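Local coordinates for protein putative c-1-tetrahydrofolate synthase, cytoplasmic (Leishmania major, PDB 4A26) that is a homodimeric dehydrogenase/cyclohydrolase that probably oxidises 5,10-methylenetetrahydrofolate with NADP and hydrolyses the methenyl product to 10-formyltetrahydrofolate in one-carbon metabolism, at residues A[73-76]-A[77-80]; A[113-116]-A[117-120]. All blocks are in the same frame, centred on the assembly; numbering follows the deposited sequence.

Contact 1. Residues A[73-76]-A[77-80]; sequences ELPE and DISQ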
loop_
_atom_site.group_PDB
_atom_site.type_symbol
_atom_site.label_atom_id
_atom_site.label_comp_id
_atom_site.label_asym_id
_atom_site.label_seq_id
_atom_site.Cartn_x
_atom_site.Cartn_y
_atom_site.Cartn_z
ATOM N N GLU A 73 -20.488 20.734 -14.418
ATOM C CA GLU A 73 -19.786 20.856 -15.698
ATOM C C GLU A 73 -19.104 22.215 -15.829
ATOM O O GLU A 73 -19.764 23.228 -16.043
ATOM C CB GLU A 73 -20.747 20.637 -16.868
ATOM C CG GLU A 73 -21.503 19.313 -16.807
ATOM C CD GLU A 73 -22.272 19.004 -18.078
ATOM O OE1 GLU A 73 -21.857 19.484 -19.153
ATOM O OE2 GLU A 73 -23.285 18.275 -18.000
ATOM N N LEU A 74 -17.779 22.220 -15.694
ATOM C CA LEU A 74 -16.984 23.444 -15.776
ATOM C C LEU A 74 -16.417 23.627 -17.185
ATOM O O LEU A 74 -16.162 22.641 -17.882
ATOM C CB LEU A 74 -15.841 23.407 -14.760
ATOM C CG LEU A 74 -16.233 23.248 -13.288
ATOM C CD1 LEU A 74 -14.990 23.108 -12.429
ATOM C CD2 LEU A 74 -17.089 24.414 -12.808
ATOM N N PRO A 75 -16.218 24.891 -17.615
ATOM C CA PRO A 75 -15.618 25.145 -18.925
ATOM C C PRO A 75 -14.226 24.533 -19.099
ATOM O O PRO A 75 -13.560 24.195 -18.118
ATOM C CB PRO A 75 -15.543 26.672 -18.987
ATOM C CG PRO A 75 -16.607 27.137 -18.085
ATOM C CD PRO A 75 -16.653 26.142 -16.970
ATOM N N GLU A 76 -13.798 24.402 -20.349
ATOM C CA GLU A 76 -12.531 23.748 -20.673
ATOM C C GLU A 76 -11.314 24.585 -20.274
ATOM O O GLU A 76 -10.253 24.034 -19.986
ATOM C CB GLU A 76 -12.475 23.444 -22.174
ATOM C CG GLU A 76 -11.419 22.427 -22.584
ATOM C CD GLU A 76 -11.825 21.658 -23.824
ATOM O OE1 GLU A 76 -12.641 20.714 -23.696
ATOM O OE2 GLU A 76 -11.349 22.013 -24.926
ATOM N N ASP A 77 -11.483 25.908 -20.255
ATOM C CA ASP A 77 -10.378 26.851 -20.041
ATOM C C ASP A 77 -10.386 27.461 -18.632
ATOM O O ASP A 77 -9.891 28.571 -18.424
ATOM C CB ASP A 77 -10.425 27.962 -21.110
ATOM C CG ASP A 77 -11.697 28.814 -21.037
ATOM O OD1 ASP A 77 -12.728 28.336 -20.525
ATOM O OD2 ASP A 77 -11.667 29.970 -21.505
ATOM N N ILE A 78 -10.924 26.721 -17.665
ATOM C CA ILE A 78 -11.155 27.248 -16.317
ATOM C C ILE A 78 -9.917 27.145 -15.420
ATOM O O ILE A 78 -9.055 26.285 -15.628
ATOM C CB ILE A 78 -12.343 26.519 -15.641
ATOM C CG1 ILE A 78 -12.885 27.335 -14.468
ATOM C CG2 ILE A 78 -11.935 25.119 -15.191
ATOM C CD1 ILE A 78 -14.247 26.899 -14.019
ATOM N N SER A 79 -9.847 28.029 -14.424
ATOM C CA SER A 79 -8.734 28.071 -13.478
ATOM C C SER A 79 -8.653 26.820 -12.619
ATOM O O SER A 79 -9.666 26.175 -12.354
ATOM C CB SER A 79 -8.888 29.266 -12.539
ATOM O OG SER A 79 -8.897 30.484 -13.250
ATOM N N GLN A 80 -7.441 26.496 -12.177
ATOM C CA GLN A 80 -7.235 25.500 -11.132
ATOM C C GLN A 80 -7.978 25.927 -9.869
ATOM O O GLN A 80 -8.693 25.125 -9.264
ATOM C CB GLN A 80 -5.743 25.359 -10.823
ATOM C CG GLN A 80 -5.399 24.292 -9.789
ATOM C CD GLN A 80 -5.499 22.888 -10.339
ATOM O OE1 GLN A 80 -5.047 22.613 -11.449
ATOM N NE2 GLN A 80 -6.085 21.986 -9.559
#

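Contact 2. Residues A[113-116]-A[117-120]; sequences RAIE and KIHP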
loop_
_atom_site.group_PDB
_atom_site.type_symbol
_atom_site.label_atom_id
_atom_site.label_comp_id
_atom_site.label_asym_id
_atom_site.label_seq_id
_atom_site.Cartn_x
_atom_site.Cartn_y
_atom_site.Cartn_z
ATOM N N ARG A 113 -3.465 17.612 -7.717
ATOM C CA ARG A 113 -3.781 18.757 -6.861
ATOM C C ARG A 113 -5.291 18.977 -6.737
ATOM O O ARG A 113 -5.781 19.317 -5.660
ATOM C CB ARG A 113 -3.075 20.017 -7.389
ATOM C CG ARG A 113 -3.485 21.334 -6.730
ATOM C CD ARG A 113 -2.348 22.364 -6.748
ATOM N NE ARG A 113 -2.832 23.739 -6.909
ATOM C CZ ARG A 113 -3.459 24.451 -5.970
ATOM N NH1 ARG A 113 -3.708 23.939 -4.767
ATOM N NH2 ARG A 113 -3.848 25.695 -6.242
ATOM N N ALA A 114 -6.021 18.779 -7.833
ATOM C CA ALA A 114 -7.483 18.873 -7.812
ATOM C C ALA A 114 -8.103 17.741 -6.998
ATOM O O ALA A 114 -9.121 17.936 -6.343
ATOM C CB ALA A 114 -8.038 18.865 -9.223
ATOM N N ILE A 115 -7.484 16.564 -7.047
ATOM C CA ILE A 115 -7.938 15.401 -6.280
ATOM C C ILE A 115 -7.622 15.514 -4.781
ATOM O O ILE A 115 -8.364 14.992 -3.947
ATOM C CB ILE A 115 -7.311 14.096 -6.829
ATOM C CG1 ILE A 115 -7.870 13.777 -8.221
ATOM C CG2 ILE A 115 -7.581 12.932 -5.894
ATOM C CD1 ILE A 115 -6.998 12.835 -9.037
ATOM N N GLU A 116 -6.524 16.188 -4.443
ATOM C CA GLU A 116 -6.109 16.339 -3.042
ATOM C C GLU A 116 -7.126 17.183 -2.263
ATOM O O GLU A 116 -7.313 16.979 -1.061
ATOM C CB GLU A 116 -4.701 16.952 -2.946
ATOM C CG GLU A 116 -3.789 16.308 -1.889
ATOM C CD GLU A 116 -3.218 14.945 -2.312
ATOM O OE1 GLU A 116 -3.753 14.319 -3.259
ATOM O OE2 GLU A 116 -2.230 14.492 -1.689
ATOM N N LYS A 117 -7.785 18.112 -2.962
ATOM C CA LYS A 117 -8.854 18.940 -2.386
ATOM C C LYS A 117 -10.034 18.127 -1.867
ATOM O O LYS A 117 -10.717 18.558 -0.939
ATOM C CB LYS A 117 -9.382 19.957 -3.409
ATOM C CG LYS A 117 -8.712 21.311 -3.349
ATOM C CD LYS A 117 -9.313 22.211 -2.269
ATOM C CE LYS A 117 -8.496 23.494 -2.099
ATOM N NZ LYS A 117 -9.059 24.426 -1.076
ATOM N N ILE A 118 -10.291 16.972 -2.478
ATOM C CA ILE A 118 -11.411 16.134 -2.060
ATOM C C ILE A 118 -11.176 15.663 -0.630
ATOM O O ILE A 118 -10.063 15.285 -0.269
ATOM C CB ILE A 118 -11.606 14.903 -2.976
ATOM C CG1 ILE A 118 -11.966 15.335 -4.402
ATOM C CG2 ILE A 118 -12.703 13.996 -2.425
ATOM C CD1 ILE A 118 -11.841 14.222 -5.429
ATOM N N HIS A 119 -12.228 15.711 0.181
ATOM C CA HIS A 119 -12.156 15.234 1.549
ATOM C C HIS A 119 -12.035 13.708 1.545
ATOM O O HIS A 119 -12.770 13.033 0.822
ATOM C CB HIS A 119 -13.382 15.690 2.342
ATOM C CG HIS A 119 -13.251 17.071 2.901
ATOM N ND1 HIS A 119 -13.843 17.457 4.084
ATOM C CD2 HIS A 119 -12.568 18.152 2.453
ATOM C CE1 HIS A 119 -13.546 18.720 4.331
ATOM N NE2 HIS A 119 -12.774 19.165 3.357
ATOM N N PRO A 120 -11.093 13.161 2.337
ATOM C CA PRO A 120 -10.857 11.714 2.393
ATOM C C PRO A 120 -12.121 10.865 2.483
ATOM O O PRO A 120 -12.172 9.788 1.883
ATOM C CB PRO A 120 -10.028 11.552 3.666
ATOM C CG PRO A 120 -9.273 12.817 3.773
ATOM C CD PRO A 120 -10.151 13.897 3.203
#

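Contact 1. Residues A[73-76]-A[77-80]
Ile-78 folds back over Leu-74 and Pro-75, and its CD1 methyl is the point where all three side chains meet. Ile-78 CD1 sits 3.9 Å from Leu-74 CB and almost as near to Leu-74 CD2, at 4.0 Å, so it rests against the branch as well as the root of the leucine. Ile-78 CD1 also reaches Pro-75 CD, again at 3.9 Å. The torsions explain the reach: with CG1 of Ile-78 opposite the backbone N (chi1 -161°) and chi2 extended, CD1 is carried out to the leucine. The second branch stays close to the chain, Ile-78 CG2 lying 3.5 Å from Pro-75 O. What brings the residues together is a type I beta turn from Pro-75 to Ile-78, with 5.6 Å between Pro-75 CA and Ile-78 CA. It follows strand 68-74, an outer strand of the three-stranded parallel sheet in the catalytic domain, and leads toward helix 80-91: a beta-to-alpha connection. The turn is shut without a backbone hydrogen bond between its ends, and the side-chain contact of Ile-78 with Leu-74 and Pro-75 is apolar packing. The inner side of this packing continues into the fold, since Leu-74 also lies on Leu-83 of the helix and both Leu-74 and Ile-78 touch Val-45 of strand 39-45. The crest of the turn is looser. There the CB atoms of Glu-76 and Asp-77 point away, and Pro-75 is exposed; Asp-77 comes back only far enough for Asp-77 OD1 to lie 3.6 Å from Pro-75 CB. The extended chain of Glu-76 leaves the turn, and its OE1 accepts a hydrogen bond from Gln-47 N.

Contact 2. Residues A[113-116]-A[117-120]
Ile-118 turns back against Ile-115, three residues earlier: its N-H bonds Ile-115 O and its side chain passes alongside that oxygen. Ile-118 N donates to Ile-115 O over 3.1 Å, an i to i+3 bond of the kind found in 3-10 turns. It is bent, 143° at the hydrogen, and the donor stands well above the carbonyl plane, 62° out of it, rather than on a lone pair. Ile-118 CB is the side-chain atom nearest Ile-115 O, at 3.4 Å. Ile-118 CG1 follows at 3.6 Å from Ile-115 O, because chi1 of -64° sets this branch beside the backbone N. At the tip, Ile-118 CD1 passes Ile-115 O at 3.9 Å. Ile-118 CD1 then ends 4.5 Å from Ile-115 CG2, a loose apolar touch. The carbonyl is thus gripped by one N-H and flanked by aliphatic carbon. This is the turn in which the chain leaves helix 111-116, within the catalytic domain, on its way to helix 129-136. One residue earlier, Lys-117 CB lies 3.6 Å from Ala-114 O before the chain bends at chi2 and leads off; its ammonium is not in contact with the guanidinium of Arg-113, and Glu-84 lies near both, as a long, weak ion pair to Arg-113 and in side-chain contact with Lys-117. Glu-116 OE2 forms a salt bridge with Arg-140 of the second subunit, which ties this corner to that subunit. Asn-91 holds the chain at 117-119 through hydrogen bonds to Lys-117 O and His-119 N. Ala-114 and Ile-118 rest on Leu-83 and Val-87 of helix 80-91, while Glu-116 and Pro-120 touch Pro-129 and Val-130 of helix 129-136.

Overall arrangement
Coming from the N terminus, the chain runs up strand 68-74 and meets contact 1 first, which closes the short turn into helix 80-91. It then passes through that helix and strand 98-101 before helix 111-116 leads into contact 2, where the chain sets off toward helix 129-136. The two are in series, neither nested nor crossed, with centres about 17 Å apart. They nevertheless touch: Gln-80, last residue of contact 1, packs its NE2 3.6 Å from Ala-114 N and its CG against the Arg-113 side chain. Helix 80-91 is their shared neighbour, packed between Leu-74 of the outer strand and Ala-114 of helix 111-116, both of which touch Leu-83.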